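Local atomic coordinates of TarM (PDB entry 4X7R), a protein that belongs to the glycosyl transferases group 1 family and has the two facing Rossmann-like domains of a GT-B fold. Residues L390-Y402 with M449-A463. The protein carries 1 engineered substitution. Residues are numbered along the deposited sequence; the frame is centred on the assembly and turned at random.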
# COMPACT_ATOMS: atom_id res chain seq x y z
N LEU A 390 -17.52 -8.59 7.55
CA LEU A 390 -18.13 -7.73 8.56
C LEU A 390 -19.51 -8.19 9.03
O LEU A 390 -19.87 -7.99 10.19
CB LEU A 390 -18.15 -6.26 8.11
CG LEU A 390 -16.81 -5.52 8.14
CD1 LEU A 390 -16.87 -4.25 7.34
CD2 LEU A 390 -16.37 -5.24 9.57
N GLU A 391 -20.26 -8.86 8.13
CA GLU A 391 -21.60 -9.42 8.40
C GLU A 391 -21.50 -10.54 9.45
O GLU A 391 -22.39 -10.68 10.30
CB GLU A 391 -22.23 -9.97 7.11
CG GLU A 391 -22.24 -9.02 5.92
CD GLU A 391 -23.11 -9.46 4.76
OE1 GLU A 391 -24.35 -9.53 4.93
OE2 GLU A 391 -22.55 -9.71 3.67
N ASP A 392 -20.39 -11.31 9.41
CA ASP A 392 -20.12 -12.42 10.32
C ASP A 392 -19.71 -11.98 11.73
O ASP A 392 -19.71 -12.82 12.63
CB ASP A 392 -19.04 -13.35 9.73
CG ASP A 392 -19.45 -14.09 8.46
OD1 ASP A 392 -20.59 -14.62 8.43
OD2 ASP A 392 -18.61 -14.19 7.54
N PHE A 393 -19.35 -10.70 11.94
CA PHE A 393 -18.91 -10.23 13.26
C PHE A 393 -20.02 -9.58 14.07
O PHE A 393 -20.86 -8.89 13.50
CB PHE A 393 -17.71 -9.27 13.16
CG PHE A 393 -16.59 -9.58 12.18
CD1 PHE A 393 -16.09 -10.87 12.04
CD2 PHE A 393 -15.96 -8.55 11.48
CE1 PHE A 393 -15.04 -11.15 11.17
CE2 PHE A 393 -14.89 -8.83 10.61
CZ PHE A 393 -14.44 -10.12 10.45
N LYS A 394 -20.02 -9.80 15.39
CA LYS A 394 -20.97 -9.19 16.34
C LYS A 394 -20.45 -7.78 16.70
O LYS A 394 -21.23 -6.83 16.87
CB LYS A 394 -21.10 -10.07 17.60
CG LYS A 394 -22.16 -9.59 18.58
CD LYS A 394 -22.61 -10.68 19.51
CE LYS A 394 -23.82 -10.25 20.29
NZ LYS A 394 -24.43 -11.38 21.03
N LEU A 395 -19.11 -7.65 16.80
CA LEU A 395 -18.39 -6.42 17.08
C LEU A 395 -16.98 -6.50 16.51
O LEU A 395 -16.50 -7.57 16.14
CB LEU A 395 -18.39 -6.05 18.58
CG LEU A 395 -17.66 -7.00 19.52
CD1 LEU A 395 -16.44 -6.35 20.13
CD2 LEU A 395 -18.58 -7.46 20.60
N VAL A 396 -16.32 -5.35 16.44
CA VAL A 396 -14.96 -5.22 15.94
C VAL A 396 -14.09 -4.60 17.04
O VAL A 396 -14.58 -3.88 17.91
CB VAL A 396 -14.95 -4.48 14.56
CG1 VAL A 396 -13.60 -3.85 14.24
CG2 VAL A 396 -15.40 -5.41 13.44
N VAL A 397 -12.82 -4.95 17.02
CA VAL A 397 -11.88 -4.50 18.03
C VAL A 397 -10.67 -3.79 17.39
O VAL A 397 -10.27 -4.14 16.26
CB VAL A 397 -11.50 -5.71 18.92
CG1 VAL A 397 -10.72 -6.76 18.14
CG2 VAL A 397 -10.76 -5.27 20.16
N SER A 398 -10.12 -2.78 18.09
CA SER A 398 -8.91 -2.07 17.67
C SER A 398 -7.98 -1.88 18.85
O SER A 398 -8.34 -1.23 19.83
CB SER A 398 -9.24 -0.72 17.04
OG SER A 398 -8.02 -0.06 16.71
N THR A 399 -6.78 -2.49 18.77
CA THR A 399 -5.72 -2.37 19.77
C THR A 399 -4.62 -1.47 19.21
O THR A 399 -3.59 -1.29 19.84
CB THR A 399 -5.16 -3.76 20.20
OG1 THR A 399 -4.90 -4.55 19.03
CG2 THR A 399 -6.09 -4.49 21.13
N SER A 400 -4.84 -0.91 18.02
CA SER A 400 -3.89 -0.04 17.32
C SER A 400 -3.42 1.12 18.20
O SER A 400 -4.23 1.71 18.93
CB SER A 400 -4.48 0.48 16.02
OG SER A 400 -3.48 1.14 15.27
N GLN A 401 -2.12 1.42 18.15
CA GLN A 401 -1.53 2.49 18.95
C GLN A 401 -1.39 3.79 18.17
O GLN A 401 -1.20 4.84 18.78
CB GLN A 401 -0.17 2.07 19.53
CG GLN A 401 -0.26 0.99 20.63
CD GLN A 401 -0.51 1.50 22.02
OE1 GLN A 401 -0.28 2.67 22.34
NE2 GLN A 401 -0.91 0.60 22.90
N TYR A 402 -1.39 3.71 16.83
CA TYR A 402 -1.24 4.91 16.00
C TYR A 402 -2.11 4.81 14.74
O TYR A 402 -2.09 3.79 14.05
CB TYR A 402 0.24 5.15 15.59
CG TYR A 402 1.26 4.96 16.69
CD1 TYR A 402 1.61 6.02 17.53
CD2 TYR A 402 1.87 3.73 16.91
CE1 TYR A 402 2.55 5.85 18.56
CE2 TYR A 402 2.79 3.54 17.94
CZ TYR A 402 3.13 4.61 18.76
OH TYR A 402 4.03 4.43 19.78
N MET A 449 -10.71 -3.41 28.26
CA MET A 449 -11.11 -3.74 26.90
C MET A 449 -11.74 -5.14 26.84
O MET A 449 -12.75 -5.32 26.16
CB MET A 449 -9.94 -3.64 25.92
CG MET A 449 -10.41 -3.58 24.51
SD MET A 449 -9.08 -3.40 23.32
CE MET A 449 -8.89 -4.95 22.94
N ALA A 450 -11.15 -6.11 27.58
CA ALA A 450 -11.68 -7.48 27.69
C ALA A 450 -13.08 -7.44 28.33
O ALA A 450 -13.98 -8.13 27.84
CB ALA A 450 -10.74 -8.34 28.53
N ASP A 451 -13.28 -6.57 29.35
CA ASP A 451 -14.56 -6.37 30.04
C ASP A 451 -15.64 -5.84 29.10
O ASP A 451 -16.77 -6.33 29.15
CB ASP A 451 -14.39 -5.41 31.24
CG ASP A 451 -13.77 -6.02 32.49
OD1 ASP A 451 -13.75 -7.27 32.60
OD2 ASP A 451 -13.33 -5.24 33.37
N LYS A 452 -15.30 -4.85 28.25
CA LYS A 452 -16.25 -4.24 27.31
C LYS A 452 -16.64 -5.17 26.18
O LYS A 452 -17.80 -5.15 25.75
CB LYS A 452 -15.79 -2.86 26.82
CG LYS A 452 -15.62 -1.83 27.96
CD LYS A 452 -16.92 -1.37 28.61
CE LYS A 452 -16.68 -0.64 29.91
NZ LYS A 452 -16.02 0.68 29.72
N ILE A 453 -15.70 -6.01 25.71
CA ILE A 453 -15.94 -7.01 24.68
C ILE A 453 -16.95 -8.02 25.24
O ILE A 453 -17.95 -8.32 24.58
CB ILE A 453 -14.62 -7.66 24.19
CG1 ILE A 453 -13.85 -6.69 23.26
CG2 ILE A 453 -14.87 -9.02 23.49
CD1 ILE A 453 -12.34 -6.93 23.19
N LEU A 454 -16.72 -8.49 26.50
CA LEU A 454 -17.57 -9.44 27.20
C LEU A 454 -19.00 -8.93 27.39
O LEU A 454 -19.93 -9.66 27.08
CB LEU A 454 -16.95 -9.89 28.53
CG LEU A 454 -15.81 -10.89 28.42
CD1 LEU A 454 -14.92 -10.82 29.64
CD2 LEU A 454 -16.32 -12.29 28.19
N GLN A 455 -19.17 -7.67 27.85
CA GLN A 455 -20.48 -7.02 28.00
C GLN A 455 -21.19 -7.03 26.63
O GLN A 455 -22.32 -7.49 26.53
CB GLN A 455 -20.33 -5.55 28.46
CG GLN A 455 -19.89 -5.34 29.91
CD GLN A 455 -19.63 -3.88 30.22
OE1 GLN A 455 -20.37 -2.97 29.81
NE2 GLN A 455 -18.58 -3.62 30.99
N LEU A 456 -20.49 -6.57 25.58
CA LEU A 456 -21.01 -6.47 24.22
C LEU A 456 -21.36 -7.81 23.55
O LEU A 456 -22.47 -7.92 23.02
CB LEU A 456 -20.09 -5.57 23.37
CG LEU A 456 -20.72 -4.46 22.51
CD1 LEU A 456 -21.85 -3.74 23.20
CD2 LEU A 456 -19.67 -3.44 22.09
N VAL A 457 -20.46 -8.84 23.60
CA VAL A 457 -20.72 -10.17 23.00
C VAL A 457 -21.89 -10.90 23.65
O VAL A 457 -22.51 -11.75 23.00
CB VAL A 457 -19.50 -11.14 22.88
CG1 VAL A 457 -18.52 -10.71 21.81
CG2 VAL A 457 -18.81 -11.39 24.22
N ASN A 458 -22.15 -10.63 24.95
CA ASN A 458 -23.19 -11.27 25.75
C ASN A 458 -24.48 -10.45 25.91
O ASN A 458 -25.32 -10.79 26.74
CB ASN A 458 -22.63 -11.69 27.11
CG ASN A 458 -21.69 -12.86 27.02
OD1 ASN A 458 -22.10 -14.01 26.84
ND2 ASN A 458 -20.40 -12.59 27.13
N ASN A 459 -24.65 -9.40 25.09
CA ASN A 459 -25.84 -8.55 25.12
C ASN A 459 -26.23 -8.21 23.67
O ASN A 459 -25.65 -7.32 23.05
CB ASN A 459 -25.58 -7.29 25.96
CG ASN A 459 -26.82 -6.55 26.37
OD1 ASN A 459 -27.77 -6.38 25.60
ND2 ASN A 459 -26.80 -6.01 27.58
N ASP A 460 -27.20 -8.98 23.13
CA ASP A 460 -27.69 -8.87 21.75
C ASP A 460 -28.32 -7.52 21.44
O ASP A 460 -28.00 -6.94 20.40
CB ASP A 460 -28.65 -10.03 21.42
CG ASP A 460 -28.06 -11.41 21.62
OD1 ASP A 460 -27.22 -11.82 20.80
OD2 ASP A 460 -28.46 -12.09 22.60
N VAL A 461 -29.19 -7.01 22.35
CA VAL A 461 -29.87 -5.72 22.20
C VAL A 461 -28.90 -4.53 22.20
O VAL A 461 -29.05 -3.63 21.37
CB VAL A 461 -31.13 -5.53 23.11
CG1 VAL A 461 -30.79 -5.65 24.59
CG2 VAL A 461 -31.85 -4.21 22.83
N LEU A 462 -27.89 -4.55 23.10
CA LEU A 462 -26.88 -3.49 23.21
C LEU A 462 -25.97 -3.48 21.98
O LEU A 462 -25.68 -2.40 21.46
CB LEU A 462 -26.06 -3.62 24.50
CG LEU A 462 -25.19 -2.42 24.90
CD1 LEU A 462 -26.04 -1.28 25.47
CD2 LEU A 462 -24.13 -2.83 25.90
N ALA A 463 -25.56 -4.67 21.50
CA ALA A 463 -24.71 -4.82 20.31
C ALA A 463 -25.40 -4.27 19.05
O ALA A 463 -24.74 -3.64 18.22
CB ALA A 463 -24.33 -6.27 20.12
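K394 reaches the junction between helices 449-457 and 460-463 with its ammonium group, where NZ donates to V457 O at 2.8 Å and makes a salt bridge to D460 OD1, also at 2.8 Å. Both oxygens are met from well above their planes, the V457 carbonyl and the D460 carboxylate alike. The extended chain of K394, with CG anti to the backbone N (chi1 -174°), lays CD and CE alongside V457 O and brings NZ onto it, while K394 CE lies 4.0 Å from A463 CB. T317 O takes a further bond from NZ, so three oxygens grip this buried lysine's charge. L395, the first residue of strand 395-398, splits its branches: CD2 presses on V457 CG1 at a tight 3.5 Å and also meets L456 CB, whereas CD1 faces I453 CG1. V397 CG2 touches I453 CD1 as well as M449 CE. The bend at chi3 of M449 sets that methyl against both V397 CG2 and T399 CG2, each at 3.4 Å from M449 CE. Strand 395-398, inside the parallel sheet of a Rossmann-like GT-B domain, runs nearly antiparallel (173°) to helix 449-457 packed on its face, the axes of these two segments 10.0 Å apart. Helix 333-346 flanks the same layer, L336 touching V397 and T399. T399 turns its hydroxyl to the carbonyls of K331 and R332. At the helix junction, N459 OD1 caps the second helix by accepting from L462 N, and N458 ND2 bonds back to L454 O.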